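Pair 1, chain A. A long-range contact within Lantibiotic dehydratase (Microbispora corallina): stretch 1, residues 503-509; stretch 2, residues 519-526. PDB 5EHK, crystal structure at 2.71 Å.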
# COMPACT_ATOMS: atom_id res chain seq x y z
N LEU A 503 -5.93 -5.83 32.77
CA LEU A 503 -7.28 -5.63 32.26
C LEU A 503 -7.97 -4.75 33.28
O LEU A 503 -7.78 -4.91 34.48
CB LEU A 503 -8.01 -6.97 32.10
CG LEU A 503 -7.33 -7.98 31.18
CD1 LEU A 503 -7.98 -9.36 31.22
CD2 LEU A 503 -7.29 -7.44 29.73
N GLY A 504 -8.75 -3.79 32.81
CA GLY A 504 -9.55 -3.00 33.72
C GLY A 504 -10.94 -3.52 33.51
O GLY A 504 -11.34 -3.69 32.37
N VAL A 505 -11.68 -3.81 34.58
CA VAL A 505 -13.03 -4.35 34.43
C VAL A 505 -14.05 -3.79 35.40
O VAL A 505 -13.69 -3.21 36.43
CB VAL A 505 -13.07 -5.90 34.51
CG1 VAL A 505 -12.32 -6.56 33.34
CG2 VAL A 505 -12.57 -6.37 35.86
N HIS A 506 -15.31 -3.94 35.03
CA HIS A 506 -16.43 -3.76 35.93
C HIS A 506 -16.82 -5.15 36.40
O HIS A 506 -16.93 -6.09 35.59
CB HIS A 506 -17.63 -3.18 35.19
CG HIS A 506 -17.43 -1.78 34.69
ND1 HIS A 506 -16.99 -0.75 35.49
CD2 HIS A 506 -17.67 -1.23 33.47
CE1 HIS A 506 -16.94 0.37 34.78
NE2 HIS A 506 -17.35 0.10 33.56
N VAL A 507 -17.03 -5.30 37.71
CA VAL A 507 -17.66 -6.50 38.25
C VAL A 507 -19.02 -6.12 38.77
O VAL A 507 -19.14 -5.20 39.57
CB VAL A 507 -16.85 -7.13 39.38
CG1 VAL A 507 -17.56 -8.37 39.87
CG2 VAL A 507 -15.46 -7.48 38.90
N VAL A 508 -20.06 -6.80 38.29
CA VAL A 508 -21.43 -6.49 38.71
C VAL A 508 -22.26 -7.70 39.15
O VAL A 508 -22.06 -8.83 38.68
CB VAL A 508 -22.21 -5.71 37.65
CG1 VAL A 508 -21.72 -4.28 37.59
CG2 VAL A 508 -22.10 -6.41 36.31
N ALA A 509 -23.18 -7.46 40.08
CA ALA A 509 -23.99 -8.51 40.70
C ALA A 509 -25.19 -7.84 41.34
O ALA A 509 -25.17 -6.64 41.56
CB ALA A 509 -23.17 -9.27 41.74
N THR A 519 -23.29 -15.45 40.94
CA THR A 519 -24.21 -14.69 40.10
C THR A 519 -23.67 -13.27 39.96
O THR A 519 -23.93 -12.38 40.77
CB THR A 519 -25.67 -14.75 40.62
OG1 THR A 519 -26.23 -16.03 40.26
CG2 THR A 519 -26.54 -13.65 40.00
N PHE A 520 -22.84 -13.12 38.92
CA PHE A 520 -22.19 -11.85 38.62
C PHE A 520 -21.77 -11.82 37.16
O PHE A 520 -21.78 -12.85 36.47
CB PHE A 520 -20.96 -11.63 39.51
CG PHE A 520 -19.82 -12.55 39.19
CD1 PHE A 520 -18.82 -12.17 38.32
CD2 PHE A 520 -19.76 -13.81 39.75
CE1 PHE A 520 -17.79 -13.02 38.02
CE2 PHE A 520 -18.73 -14.67 39.46
CZ PHE A 520 -17.75 -14.27 38.59
N ARG A 521 -21.41 -10.63 36.71
CA ARG A 521 -20.86 -10.47 35.38
C ARG A 521 -19.53 -9.73 35.51
O ARG A 521 -19.42 -8.81 36.32
CB ARG A 521 -21.84 -9.68 34.50
CG ARG A 521 -22.46 -10.50 33.37
CD ARG A 521 -23.15 -11.72 33.91
NE ARG A 521 -24.08 -12.31 32.96
CZ ARG A 521 -24.76 -13.43 33.19
NH1 ARG A 521 -24.61 -14.06 34.34
NH2 ARG A 521 -25.60 -13.91 32.29
N VAL A 522 -18.53 -10.14 34.75
CA VAL A 522 -17.33 -9.29 34.58
C VAL A 522 -17.37 -8.59 33.22
O VAL A 522 -17.46 -9.24 32.17
CB VAL A 522 -16.03 -10.09 34.63
CG1 VAL A 522 -14.83 -9.15 34.46
CG2 VAL A 522 -15.94 -10.85 35.92
N VAL A 523 -17.33 -7.26 33.23
CA VAL A 523 -17.42 -6.52 31.98
C VAL A 523 -16.07 -5.82 31.68
O VAL A 523 -15.62 -4.98 32.46
CB VAL A 523 -18.57 -5.50 32.03
CG1 VAL A 523 -18.63 -4.66 30.76
CG2 VAL A 523 -19.87 -6.23 32.25
N LEU A 524 -15.41 -6.21 30.59
CA LEU A 524 -14.13 -5.58 30.22
C LEU A 524 -14.38 -4.12 29.94
O LEU A 524 -15.20 -3.78 29.10
CB LEU A 524 -13.51 -6.25 29.01
CG LEU A 524 -12.59 -7.44 29.26
CD1 LEU A 524 -13.07 -8.30 30.42
CD2 LEU A 524 -12.52 -8.30 28.00
N ALA A 525 -13.66 -3.25 30.64
CA ALA A 525 -13.96 -1.83 30.62
C ALA A 525 -13.48 -1.20 29.33
O ALA A 525 -12.55 -1.70 28.70
CB ALA A 525 -13.34 -1.14 31.82
N PRO A 526 -14.10 -0.07 28.92
CA PRO A 526 -13.55 0.67 27.78
C PRO A 526 -12.22 1.34 28.15
O PRO A 526 -11.95 1.58 29.32
CB PRO A 526 -14.63 1.72 27.50
CG PRO A 526 -15.30 1.93 28.83
CD PRO A 526 -15.30 0.57 29.48

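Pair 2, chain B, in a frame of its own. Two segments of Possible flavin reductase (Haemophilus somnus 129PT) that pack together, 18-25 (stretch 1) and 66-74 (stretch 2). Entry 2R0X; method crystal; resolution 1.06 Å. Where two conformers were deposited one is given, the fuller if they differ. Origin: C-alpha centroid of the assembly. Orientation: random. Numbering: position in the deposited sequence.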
# COMPACT_ATOMS: atom_id res chain seq x y z
N ALA B 18 -5.51 -0.21 5.14
CA ALA B 18 -6.82 0.20 4.69
C ALA B 18 -7.41 -0.93 3.86
O ALA B 18 -6.73 -1.79 3.35
CB ALA B 18 -6.78 1.49 3.92
N VAL B 19 -8.73 -0.95 3.74
CA VAL B 19 -9.47 -1.95 3.02
C VAL B 19 -10.29 -1.27 1.96
O VAL B 19 -10.94 -0.26 2.19
CB VAL B 19 -10.39 -2.75 3.96
CG1 VAL B 19 -11.07 -3.89 3.20
CG2 VAL B 19 -9.63 -3.32 5.16
N HIS B 20 -10.26 -1.81 0.76
CA HIS B 20 -10.92 -1.23 -0.41
C HIS B 20 -11.71 -2.31 -1.13
O HIS B 20 -11.37 -3.52 -1.08
CB HIS B 20 -9.88 -0.68 -1.39
CG HIS B 20 -8.78 0.06 -0.78
ND1 HIS B 20 -8.83 1.42 -0.56
CD2 HIS B 20 -7.61 -0.39 -0.29
CE1 HIS B 20 -7.72 1.76 0.07
NE2 HIS B 20 -6.97 0.68 0.25
N ILE B 21 -12.76 -1.92 -1.84
CA ILE B 21 -13.42 -2.78 -2.80
C ILE B 21 -13.16 -2.17 -4.18
O ILE B 21 -13.48 -0.98 -4.42
CB ILE B 21 -14.90 -2.98 -2.51
CG1 ILE B 21 -15.07 -3.76 -1.21
CG2 ILE B 21 -15.56 -3.74 -3.68
CD1 ILE B 21 -16.51 -3.84 -0.70
N VAL B 22 -12.47 -2.91 -5.03
CA VAL B 22 -12.02 -2.43 -6.33
C VAL B 22 -12.99 -2.99 -7.35
O VAL B 22 -13.17 -4.19 -7.43
CB VAL B 22 -10.59 -2.90 -6.58
CG1 VAL B 22 -10.14 -2.50 -8.01
CG2 VAL B 22 -9.64 -2.32 -5.49
N THR B 23 -13.59 -2.12 -8.16
CA THR B 23 -14.65 -2.54 -9.07
C THR B 23 -14.36 -2.07 -10.49
O THR B 23 -13.57 -1.19 -10.74
CB THR B 23 -15.98 -1.92 -8.64
OG1 THR B 23 -15.88 -0.51 -8.75
CG2 THR B 23 -16.36 -2.32 -7.21
N THR B 24 -15.09 -2.69 -11.41
CA THR B 24 -15.09 -2.31 -12.81
C THR B 24 -16.46 -2.70 -13.38
O THR B 24 -17.24 -3.44 -12.76
CB THR B 24 -13.91 -2.93 -13.60
OG1 THR B 24 -13.79 -2.28 -14.87
CG2 THR B 24 -14.07 -4.44 -13.82
N SER B 25 -16.72 -2.22 -14.59
CA SER B 25 -18.00 -2.36 -15.27
C SER B 25 -17.89 -3.14 -16.55
O SER B 25 -16.95 -2.92 -17.32
CB SER B 25 -18.43 -0.99 -15.74
OG SER B 25 -17.63 -0.68 -16.88
N ARG B 66 -10.12 -1.90 -18.64
CA ARG B 66 -9.08 -0.90 -18.45
C ARG B 66 -9.48 0.36 -17.68
O ARG B 66 -8.83 1.42 -17.79
CB ARG B 66 -8.39 -0.60 -19.76
CG ARG B 66 -7.66 -1.83 -20.29
CD ARG B 66 -6.50 -2.30 -19.41
NE ARG B 66 -5.41 -1.33 -19.39
CZ ARG B 66 -4.41 -1.33 -20.27
NH1 ARG B 66 -4.28 -2.26 -21.19
NH2 ARG B 66 -3.54 -0.34 -20.21
N VAL B 67 -10.47 0.19 -16.81
CA VAL B 67 -10.86 1.21 -15.84
C VAL B 67 -11.18 0.49 -14.55
O VAL B 67 -11.56 -0.70 -14.59
CB VAL B 67 -12.07 2.04 -16.32
CG1 VAL B 67 -11.67 2.95 -17.52
CG2 VAL B 67 -13.27 1.17 -16.66
N LEU B 68 -11.05 1.18 -13.43
CA LEU B 68 -11.46 0.62 -12.15
C LEU B 68 -11.80 1.78 -11.22
O LEU B 68 -11.36 2.90 -11.39
CB LEU B 68 -10.40 -0.30 -11.56
CG LEU B 68 -9.02 0.20 -11.22
CD1 LEU B 68 -9.00 1.03 -9.95
CD2 LEU B 68 -8.09 -0.98 -11.04
N MSE B 69 -12.55 1.43 -10.18
CA MSE B 69 -12.85 2.31 -9.06
C MSE B 69 -12.25 1.72 -7.79
O MSE B 69 -12.51 0.54 -7.51
CB MSE B 69 -14.36 2.41 -8.90
CG MSE B 69 -14.82 3.29 -7.75
SE MSE B 69 -14.85 5.19 -8.06
CE MSE B 69 -16.20 5.09 -9.47
N VAL B 70 -11.48 2.51 -7.05
CA VAL B 70 -11.06 2.10 -5.71
C VAL B 70 -12.06 2.71 -4.73
O VAL B 70 -12.15 3.92 -4.61
CB VAL B 70 -9.63 2.56 -5.37
CG1 VAL B 70 -9.26 2.20 -3.95
CG2 VAL B 70 -8.64 1.90 -6.37
N ASN B 71 -12.80 1.84 -4.05
CA ASN B 71 -13.77 2.27 -3.02
C ASN B 71 -13.22 1.95 -1.64
O ASN B 71 -13.24 0.77 -1.22
CB ASN B 71 -15.09 1.51 -3.24
CG ASN B 71 -15.69 1.76 -4.59
OD1 ASN B 71 -16.27 2.83 -4.84
ND2 ASN B 71 -15.58 0.79 -5.48
N THR B 72 -12.67 2.95 -1.00
CA THR B 72 -12.05 2.75 0.32
C THR B 72 -13.14 2.69 1.38
O THR B 72 -14.07 3.50 1.34
CB THR B 72 -11.08 3.90 0.59
OG1 THR B 72 -10.13 4.00 -0.48
CG2 THR B 72 -10.33 3.69 1.95
N LEU B 73 -13.08 1.70 2.26
CA LEU B 73 -14.20 1.37 3.13
C LEU B 73 -14.16 2.11 4.46
O LEU B 73 -13.10 2.33 5.05
CB LEU B 73 -14.25 -0.13 3.38
CG LEU B 73 -14.42 -1.04 2.16
CD1 LEU B 73 -14.61 -2.45 2.59
CD2 LEU B 73 -15.55 -0.58 1.24
N THR B 74 -15.36 2.43 4.94
CA THR B 74 -15.54 2.94 6.29
C THR B 74 -15.52 1.77 7.28
O THR B 74 -15.68 0.60 6.95
CB THR B 74 -16.87 3.68 6.50
OG1 THR B 74 -17.91 2.72 6.53
CG2 THR B 74 -17.14 4.75 5.41

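Pair 2 ties its strands together with side-chain hydrogen bonds, whereas every hydrogen bond across pair 1 runs from backbone to backbone. The contrast is plain at the match of Val A505 with His B20 and of Leu A524 with Thr B72. In pair 1 this non-hydrogen-bonded bridge is filled with hydrocarbon, Val A505 CG1 lying 3.5 Å from Leu A524 CD1. In pair 2 the imidazole meets a hydroxyl at its edge, and His B20 ND1 and Thr B72 OG1 form a hydrogen bond of 2.9 Å, in which either could be the donor.

The frame beneath is the same. Two antiparallel strands superpose with an RMSD of 0.4 Å over 14 central residues, and four bridges alternate between non-hydrogen-bonded and hydrogen-bonded pairs. At one matched bridge His A506 N donates to Val A523 O (2.8 Å), as Ile B21 N does to Asn B71 O (2.8 Å); the return bonds are Val A523 N to His A506 O (2.7 Å) and Asn B71 N to Ile B21 O (2.9 Å). Beyond the bridge of Val A505 with Leu A524, Ala A525 N donates to Gly A504 O at 2.9 Å, and beyond the matched bridge of His B20 with Thr B72, Leu B73 N donates to Val B19 O at 2.9 Å.

Asn B71, matched to Val A523, adds a polar link: its ND2 also donates to Ile B21 O at 2.9 Å, so a single carbonyl accepts from both the backbone and the side chain of one residue. Val A523 has no such group and packs its CB 4.0 Å from His A506 CB.

At the Gly A504 position pair 1 offers no side chain, and Ala A525 opposite it is small. Pair 2 places two larger apolar residues there, Val B19 CG1 lying 3.9 Å from Leu B73 CD1; the leucine is long enough to touch Ile B21 as well, its CD2 3.9 Å from Ile B21 CD1.

The central valines are the same residue type in both pairs: Val A507 and Val A522 match Val B22 and Val B70, all with chi1 t, a beta-branched shape well suited to extended backbone. Beside them, Phe A520 and Leu B68 are both apolar with chi1 p, and each approaches the matched valine: Phe A520 CD1 is 4.3 Å from Val A507 CG1, Leu B68 CD2 4.0 Å from Val B22 CG1.

Near the other end, Ala A509 sets only a methyl against the backbone, its CB 3.3 Å from Thr A519 O. The matched Thr B24 turns that approach into a hydrogen bond, OG1 donating to Val B67 O at 2.7 Å.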